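Local coordinates for extracellular solute-binding protein, family 7 (Colwellia psychrerythraea, PDB 4PET), which probably serves as the periplasmic receptor of a TRAP transport system, and binds pyruvate together with a calcium ion, at residues V213-M221 with A279-L287. Residues are numbered along the deposited sequence; the frame is centred on the assembly and turned at random.
Sequences VGPSLDLRM and ASGVNLASL
The carboxamide of Asn283 meets Pro215 edge-on: ND2 donates to Pro215 O at 2.9 Å, and that oxygen lies nearly in the amide plane, 11° out of it. ND2 is also 3.1 Å from Ser216 O, where the loop turns its carbonyls toward the helix. With CG beside the backbone N (chi1 -70°), the short amide reaches the loop while CB stays against Pro215 O. With an alanine here, Pro215 O would probably lose its donor from the helix, and the loop would be less firmly held. Leu219 slides past Asn283 in the opposite direction, its CD1 lying 4.1 Å from Asn283 CB, and the side chains of Leu219 and Leu287 cross at about a right angle, CD2 of the first touching CD1 of the second at 4.0 Å, a branched apolar pair suited to this greasy end. Proline has no backbone N-H to satisfy, and the rigid ring of Pro215 brings CB to 4.0 Å from Ser280 O; Tyr230 of the same chain and Trp342 of the second subunit also pack on it. Small residues let the backbones approach at the other end, where Ser216 CB lies 3.9 Å from Ala279 CB. There one water accepts from Ser216 N and donates to Ser280 OG, which is also hydrogen-bonded to Ser276 O. Behind this face, Asp218 OD1 takes the N-H groups of both Val213 and Gly214, and OD2 bonds Trp157 NE1; Gly214 has backbone angles that a side chain would hardly tolerate. The contact thus packs the loop after strand 209-210, in which Val213 touches pyruvate and follows the calcium ligand Trp212, onto the long helix 255-290 of this DctP-family TRAP solute-binding fold.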
loop_
_atom_site.group_PDB
_atom_site.type_symbol
_atom_site.label_atom_id
_atom_site.label_comp_id
_atom_site.label_asym_id
_atom_site.label_seq_id
_atom_site.Cartn_x
_atom_site.Cartn_y
_atom_site.Cartn_z
ATOM N N VAL A 213 -9.569 4.351 -15.611
ATOM C CA VAL A 213 -8.885 4.284 -14.318
ATOM C C VAL A 213 -8.955 5.575 -13.513
ATOM O O VAL A 213 -9.478 5.616 -12.391
ATOM C CB VAL A 213 -7.409 3.868 -14.491
ATOM C CG1 VAL A 213 -6.676 3.972 -13.146
ATOM C CG2 VAL A 213 -7.331 2.431 -15.059
ATOM N N GLY A 214 -8.426 6.639 -14.096
ATOM C CA GLY A 214 -8.233 7.873 -13.367
ATOM C C GLY A 214 -7.134 8.687 -14.008
ATOM O O GLY A 214 -6.693 8.403 -15.125
ATOM N N PRO A 215 -6.675 9.716 -13.292
ATOM C CA PRO A 215 -5.679 10.647 -13.828
ATOM C C PRO A 215 -4.375 9.968 -14.200
ATOM O O PRO A 215 -3.625 10.481 -15.041
ATOM C CB PRO A 215 -5.453 11.625 -12.670
ATOM C CG PRO A 215 -6.626 11.541 -11.840
ATOM C CD PRO A 215 -7.198 10.145 -11.989
ATOM N N SER A 216 -4.069 8.830 -13.586
ATOM C CA SER A 216 -2.799 8.176 -13.894
ATOM C C SER A 216 -2.688 7.815 -15.371
ATOM O O SER A 216 -1.586 7.784 -15.926
ATOM C CB SER A 216 -2.579 6.921 -13.037
ATOM O OG SER A 216 -3.681 6.025 -13.126
ATOM N N LEU A 217 -3.829 7.521 -15.994
ATOM C CA LEU A 217 -3.864 6.929 -17.333
ATOM C C LEU A 217 -4.899 7.546 -18.277
ATOM O O LEU A 217 -4.762 7.402 -19.484
ATOM C CB LEU A 217 -4.132 5.420 -17.251
ATOM C CG LEU A 217 -3.032 4.572 -16.619
ATOM C CD1 LEU A 217 -3.566 3.116 -16.290
ATOM C CD2 LEU A 217 -1.829 4.522 -17.557
ATOM N N ASP A 218 -5.924 8.215 -17.749
ATOM C CA ASP A 218 -7.047 8.621 -18.584
ATOM C C ASP A 218 -6.681 9.747 -19.562
ATOM O O ASP A 218 -7.243 9.822 -20.647
ATOM C CB ASP A 218 -8.214 9.106 -17.738
ATOM C CG ASP A 218 -8.940 7.991 -17.013
ATOM O OD1 ASP A 218 -8.503 6.821 -17.085
ATOM O OD2 ASP A 218 -9.955 8.311 -16.354
ATOM N N LEU A 219 -5.745 10.626 -19.204
ATOM C CA LEU A 219 -5.569 11.846 -20.005
ATOM C C LEU A 219 -4.928 11.539 -21.360
ATOM O O LEU A 219 -5.407 11.996 -22.375
ATOM C CB LEU A 219 -4.766 12.911 -19.239
ATOM C CG LEU A 219 -5.340 13.166 -17.838
ATOM C CD1 LEU A 219 -4.486 14.154 -17.096
ATOM C CD2 LEU A 219 -6.785 13.623 -17.924
ATOM N N ARG A 220 -3.867 10.739 -21.366
ATOM C CA ARG A 220 -3.198 10.370 -22.605
ATOM C C ARG A 220 -4.144 9.644 -23.572
ATOM O O ARG A 220 -3.913 9.655 -24.767
ATOM C CB ARG A 220 -1.972 9.493 -22.319
ATOM C CG ARG A 220 -2.307 7.999 -22.150
ATOM C CD ARG A 220 -1.094 7.152 -21.754
ATOM N NE ARG A 220 -0.548 6.358 -22.861
ATOM C CZ ARG A 220 -1.054 5.198 -23.286
ATOM N NH1 ARG A 220 -0.478 4.549 -24.292
ATOM N NH2 ARG A 220 -2.140 4.682 -22.714
HETATM N N MSE A 221 -5.194 9.022 -23.055
HETATM C CA MSE A 221 -6.133 8.279 -23.900
HETATM C C MSE A 221 -7.170 9.175 -24.617
HETATM O O MSE A 221 -7.917 8.712 -25.461
HETATM C CB MSE A 221 -6.797 7.199 -23.069
HETATM C CG MSE A 221 -5.779 6.122 -22.700
HETATM SE SE MSE A 221 -6.282 5.059 -21.172
HETATM C CE MSE A 221 -7.349 3.747 -22.162
ATOM N N ALA A 279 1.806 8.510 -10.465
ATOM C CA ALA A 279 1.374 9.036 -11.751
ATOM C C ALA A 279 0.115 9.861 -11.609
ATOM O O ALA A 279 -0.080 10.855 -12.319
ATOM C CB ALA A 279 1.142 7.896 -12.716
ATOM N N SER A 280 -0.755 9.438 -10.702
ATOM C CA SER A 280 -1.991 10.150 -10.455
ATOM C C SER A 280 -1.696 11.532 -9.902
ATOM O O SER A 280 -2.382 12.499 -10.227
ATOM C CB SER A 280 -2.862 9.367 -9.485
ATOM O OG SER A 280 -3.188 8.078 -10.028
ATOM N N GLY A 281 -0.699 11.642 -9.035
ATOM C CA GLY A 281 -0.337 12.966 -8.532
ATOM C C GLY A 281 0.255 13.868 -9.586
ATOM O O GLY A 281 -0.059 15.061 -9.620
ATOM N N VAL A 282 1.128 13.311 -10.427
ATOM C CA VAL A 282 1.783 14.078 -11.464
ATOM C C VAL A 282 0.723 14.558 -12.456
ATOM O O VAL A 282 0.718 15.724 -12.885
ATOM C CB VAL A 282 2.828 13.243 -12.225
ATOM C CG1 VAL A 282 3.363 14.035 -13.405
ATOM C CG2 VAL A 282 3.988 12.817 -11.300
ATOM N N ASN A 283 -0.199 13.670 -12.782
ATOM C CA ASN A 283 -1.179 13.974 -13.806
ATOM C C ASN A 283 -2.307 14.823 -13.290
ATOM O O ASN A 283 -2.818 15.669 -14.034
ATOM C CB ASN A 283 -1.679 12.706 -14.467
ATOM C CG ASN A 283 -0.621 12.075 -15.315
ATOM O OD1 ASN A 283 0.409 12.700 -15.603
ATOM N ND2 ASN A 283 -0.843 10.828 -15.716
ATOM N N LEU A 284 -2.665 14.649 -12.011
ATOM C CA LEU A 284 -3.669 15.531 -11.425
ATOM C C LEU A 284 -3.150 16.977 -11.380
ATOM O O LEU A 284 -3.911 17.923 -11.595
ATOM C CB LEU A 284 -4.080 15.056 -10.025
ATOM C CG LEU A 284 -5.114 15.934 -9.302
ATOM C CD1 LEU A 284 -6.504 15.951 -10.031
ATOM C CD2 LEU A 284 -5.257 15.427 -7.879
ATOM N N ALA A 285 -1.860 17.149 -11.114
ATOM C CA ALA A 285 -1.302 18.507 -11.052
ATOM C C ALA A 285 -1.490 19.197 -12.402
ATOM O O ALA A 285 -1.800 20.383 -12.451
ATOM C CB ALA A 285 0.182 18.484 -10.671
ATOM N N SER A 286 -1.298 18.434 -13.488
ATOM C CA SER A 286 -1.420 18.973 -14.844
ATOM C C SER A 286 -2.889 19.228 -15.195
ATOM O O SER A 286 -3.224 20.204 -15.837
ATOM C CB SER A 286 -0.796 18.010 -15.876
ATOM O OG SER A 286 -1.031 18.464 -17.216
ATOM N N LEU A 287 -3.747 18.306 -14.791
ATOM C CA LEU A 287 -5.182 18.424 -14.983
ATOM C C LEU A 287 -5.709 19.702 -14.359
ATOM O O LEU A 287 -6.597 20.331 -14.901
ATOM C CB LEU A 287 -5.838 17.221 -14.314
ATOM C CG LEU A 287 -7.324 16.935 -14.414
ATOM C CD1 LEU A 287 -7.755 16.895 -15.888
ATOM C CD2 LEU A 287 -7.620 15.592 -13.689
HETATM O O HOH W 1 -5.577 7.158 -11.420
#